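Local coordinates for protein lipocalin AI-4 (Rhodnius prolixus, PDB 5H9N) that binds cysteinyl leukotrienes such as leukotriene C4 as a salivary lipocalin of a blood-feeding insect, at residues Thr140-Gln144 and Leu145-Ser149. The protein carries 1 engineered substitution. Residues are numbered along the deposited sequence; the frame is centred on the assembly and turned at random. Where two conformers were deposited one is given.
Sequences TKLNQ and LELTS
Leu142 meets Leu147 across the end of helix 139-144, their side chains crossing at about a right angle. Starting at the root of Leu142, CB lies 3.8 Å from the carbonyl O of Leu147. CG sits beside the backbone N (chi1 -68°), and from there the CD2 branch reaches over to Leu147, packing at 3.7 Å against its CB and at 4.0 Å against its CD1. Beyond this pair, Leu142 continues onto Ile134, Leu150 and Leu107, while Leu147 rests on Phe123, so the helix end is seated against the outside of the lipocalin barrel, at strands 105-112 and 120-127. The backbone turn that brings the two leucines together is a Schellman motif: Glu146 takes positive phi (59°), and Leu147 N gives a nearly straight bond of 2.8 Å to Leu142 O. Glu146 N bonds at 3.0 Å to Asn143 O, approaching from above the carbonyl plane. One residue earlier, Leu145 N bonds to Lys141 O, and Leu145 CG lies 3.5 Å from that same oxygen. Leu145 CD1 then touches Lys141 CG at 4.1 Å; farther out, the lysine chain bends at chi2 and its NZ hydrogen-bonds to the carbonyl O of Lys16.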
ATOM      1  N   THR A 140      18.716  -3.424   2.068  1.00 12.65           N
ATOM      2  CA  THR A 140      18.828  -4.188   3.302  1.00 14.42           C
ATOM      3  C   THR A 140      17.447  -4.578   3.835  1.00 14.18           C
ATOM      4  O   THR A 140      17.231  -5.712   4.261  1.00 15.15           O
ATOM      5  CB  THR A 140      19.606  -3.398   4.360  1.00 16.64           C
ATOM      6  OG1 THR A 140      20.837  -2.946   3.778  1.00 16.98           O
ATOM      7  CG2 THR A 140      19.903  -4.273   5.564  1.00 20.76           C
ATOM      8  N   LYS A 141      16.509  -3.640   3.786  1.00 13.54           N
ATOM      9  CA  LYS A 141      15.157  -3.885   4.281  1.00 14.08           C
ATOM     10  C   LYS A 141      14.462  -4.994   3.490  1.00 13.46           C
ATOM     11  O   LYS A 141      13.799  -5.858   4.068  1.00 14.60           O
ATOM     12  CB  LYS A 141      14.329  -2.604   4.220  1.00 17.36           C
ATOM     13  CG  LYS A 141      12.963  -2.722   4.860  1.00 20.20           C
ATOM     14  CD  LYS A 141      13.121  -3.097   6.320  1.00 24.01           C
ATOM     15  CE  LYS A 141      11.997  -2.551   7.161  1.00 28.75           C
ATOM     16  NZ  LYS A 141      12.270  -2.743   8.609  1.00 25.35           N
ATOM     17  N   LEU A 142      14.616  -4.976   2.173  1.00 12.14           N
ATOM     18  CA  LEU A 142      14.030  -6.018   1.331  1.00 14.46           C
ATOM     19  C   LEU A 142      14.644  -7.377   1.651  1.00 14.44           C
ATOM     20  O   LEU A 142      13.938  -8.382   1.696  1.00 17.33           O
ATOM     21  CB  LEU A 142      14.212  -5.687  -0.147  1.00 13.16           C
ATOM     22  CG  LEU A 142      13.423  -4.476  -0.647  1.00 13.07           C
ATOM     23  CD1 LEU A 142      13.881  -4.086  -2.049  1.00 15.47           C
ATOM     24  CD2 LEU A 142      11.915  -4.760  -0.638  1.00 14.70           C
ATOM     25  N   ASN A 143      15.950  -7.411   1.895  1.00 15.51           N
ATOM     26  CA  ASN A 143      16.584  -8.655   2.292  0.59 16.00           C
ATOM     27  C   ASN A 143      16.000  -9.175   3.603  1.00 20.59           C
ATOM     28  O   ASN A 143      15.664 -10.356   3.707  1.00 20.80           O
ATOM     29  CB  ASN A 143      18.097  -8.472   2.419  0.59 19.50           C
ATOM     30  CG  ASN A 143      18.810  -9.762   2.760  0.59 25.22           C
ATOM     31  OD1 ASN A 143      19.109 -10.030   3.921  0.59 26.70           O
ATOM     32  ND2 ASN A 143      19.083 -10.573   1.742  0.59 30.49           N
ATOM     33  N   GLN A 144      15.859  -8.287   4.580  1.00 17.22           N
ATOM     34  CA  GLN A 144      15.330  -8.643   5.890  1.00 18.60           C
ATOM     35  C   GLN A 144      13.912  -9.195   5.802  1.00 18.90           C
ATOM     36  O   GLN A 144      13.553 -10.117   6.538  1.00 22.05           O
ATOM     37  CB  GLN A 144      15.382  -7.430   6.819  1.00 21.05           C
ATOM     38  CG  GLN A 144      16.817  -7.041   7.176  1.00 31.47           C
ATOM     39  CD  GLN A 144      16.922  -5.733   7.939  1.00 41.05           C
ATOM     40  OE1 GLN A 144      16.041  -4.877   7.859  1.00 44.53           O
ATOM     41  NE2 GLN A 144      18.015  -5.570   8.680  1.00 40.41           N
ATOM     42  N   LEU A 145      13.115  -8.646   4.892  1.00 18.25           N
ATOM     43  CA  LEU A 145      11.743  -9.093   4.709  1.00 18.37           C
ATOM     44  C   LEU A 145      11.594 -10.222   3.692  1.00 22.48           C
ATOM     45  O   LEU A 145      10.471 -10.643   3.398  1.00 24.44           O
ATOM     46  CB  LEU A 145      10.866  -7.922   4.271  1.00 16.45           C
ATOM     47  CG  LEU A 145      10.685  -6.776   5.265  1.00 17.96           C
ATOM     48  CD1 LEU A 145      10.065  -5.581   4.564  1.00 19.21           C
ATOM     49  CD2 LEU A 145       9.818  -7.212   6.435  1.00 20.84           C
ATOM     50  N   GLU A 146      12.717 -10.691   3.150  1.00 26.13           N
ATOM     51  CA  GLU A 146      12.727 -11.747   2.134  1.00 26.38           C
ATOM     52  C   GLU A 146      11.922 -11.348   0.892  1.00 27.81           C
ATOM     53  O   GLU A 146      11.154 -12.141   0.344  1.00 34.43           O
ATOM     54  CB  GLU A 146      12.207 -13.059   2.734  1.00 35.16           C
ATOM     55  CG  GLU A 146      12.837 -13.378   4.092  1.00 38.47           C
ATOM     56  CD  GLU A 146      12.412 -14.721   4.657  1.00 46.73           C
ATOM     57  OE1 GLU A 146      11.351 -15.235   4.250  1.00 50.06           O
ATOM     58  OE2 GLU A 146      13.140 -15.259   5.519  1.00 49.66           O
ATOM     59  N   LEU A 147      12.112 -10.109   0.449  1.00 19.09           N
ATOM     60  CA  LEU A 147      11.447  -9.574  -0.733  1.00 23.37           C
ATOM     61  C   LEU A 147      12.449  -9.316  -1.850  1.00 25.69           C
ATOM     62  O   LEU A 147      12.540  -8.204  -2.378  1.00 27.99           O
ATOM     63  CB  LEU A 147      10.716  -8.285  -0.391  1.00 18.99           C
ATOM     64  CG  LEU A 147       9.604  -8.421   0.649  1.00 15.09           C
ATOM     65  CD1 LEU A 147       9.104  -7.053   1.024  1.00 15.11           C
ATOM     66  CD2 LEU A 147       8.453  -9.280   0.104  1.00 16.91           C
ATOM     67  N   THR A 148      13.189 -10.354  -2.213  1.00 27.29           N
ATOM     68  CA  THR A 148      14.326 -10.200  -3.109  1.00 32.42           C
ATOM     69  C   THR A 148      13.979 -10.282  -4.593  1.00 36.25           C
ATOM     70  O   THR A 148      14.850 -10.090  -5.443  1.00 40.20           O
ATOM     71  CB  THR A 148      15.403 -11.253  -2.803  1.00 34.97           C
ATOM     72  OG1 THR A 148      14.840 -12.564  -2.930  1.00 40.60           O
ATOM     73  CG2 THR A 148      15.940 -11.067  -1.390  1.00 43.24           C
ATOM     74  N   SER A 149      12.723 -10.563  -4.918  1.00 21.80           N
ATOM     75  CA  SER A 149      12.318 -10.504  -6.321  1.00 23.03           C
ATOM     76  C   SER A 149      10.923  -9.924  -6.521  1.00 18.22           C
ATOM     77  O   SER A 149      10.005 -10.629  -6.953  1.00 22.64           O
ATOM     78  CB  SER A 149      12.390 -11.896  -6.958  1.00 32.77           C
ATOM     79  OG  SER A 149      11.515 -12.802  -6.312  1.00 43.21           O
TER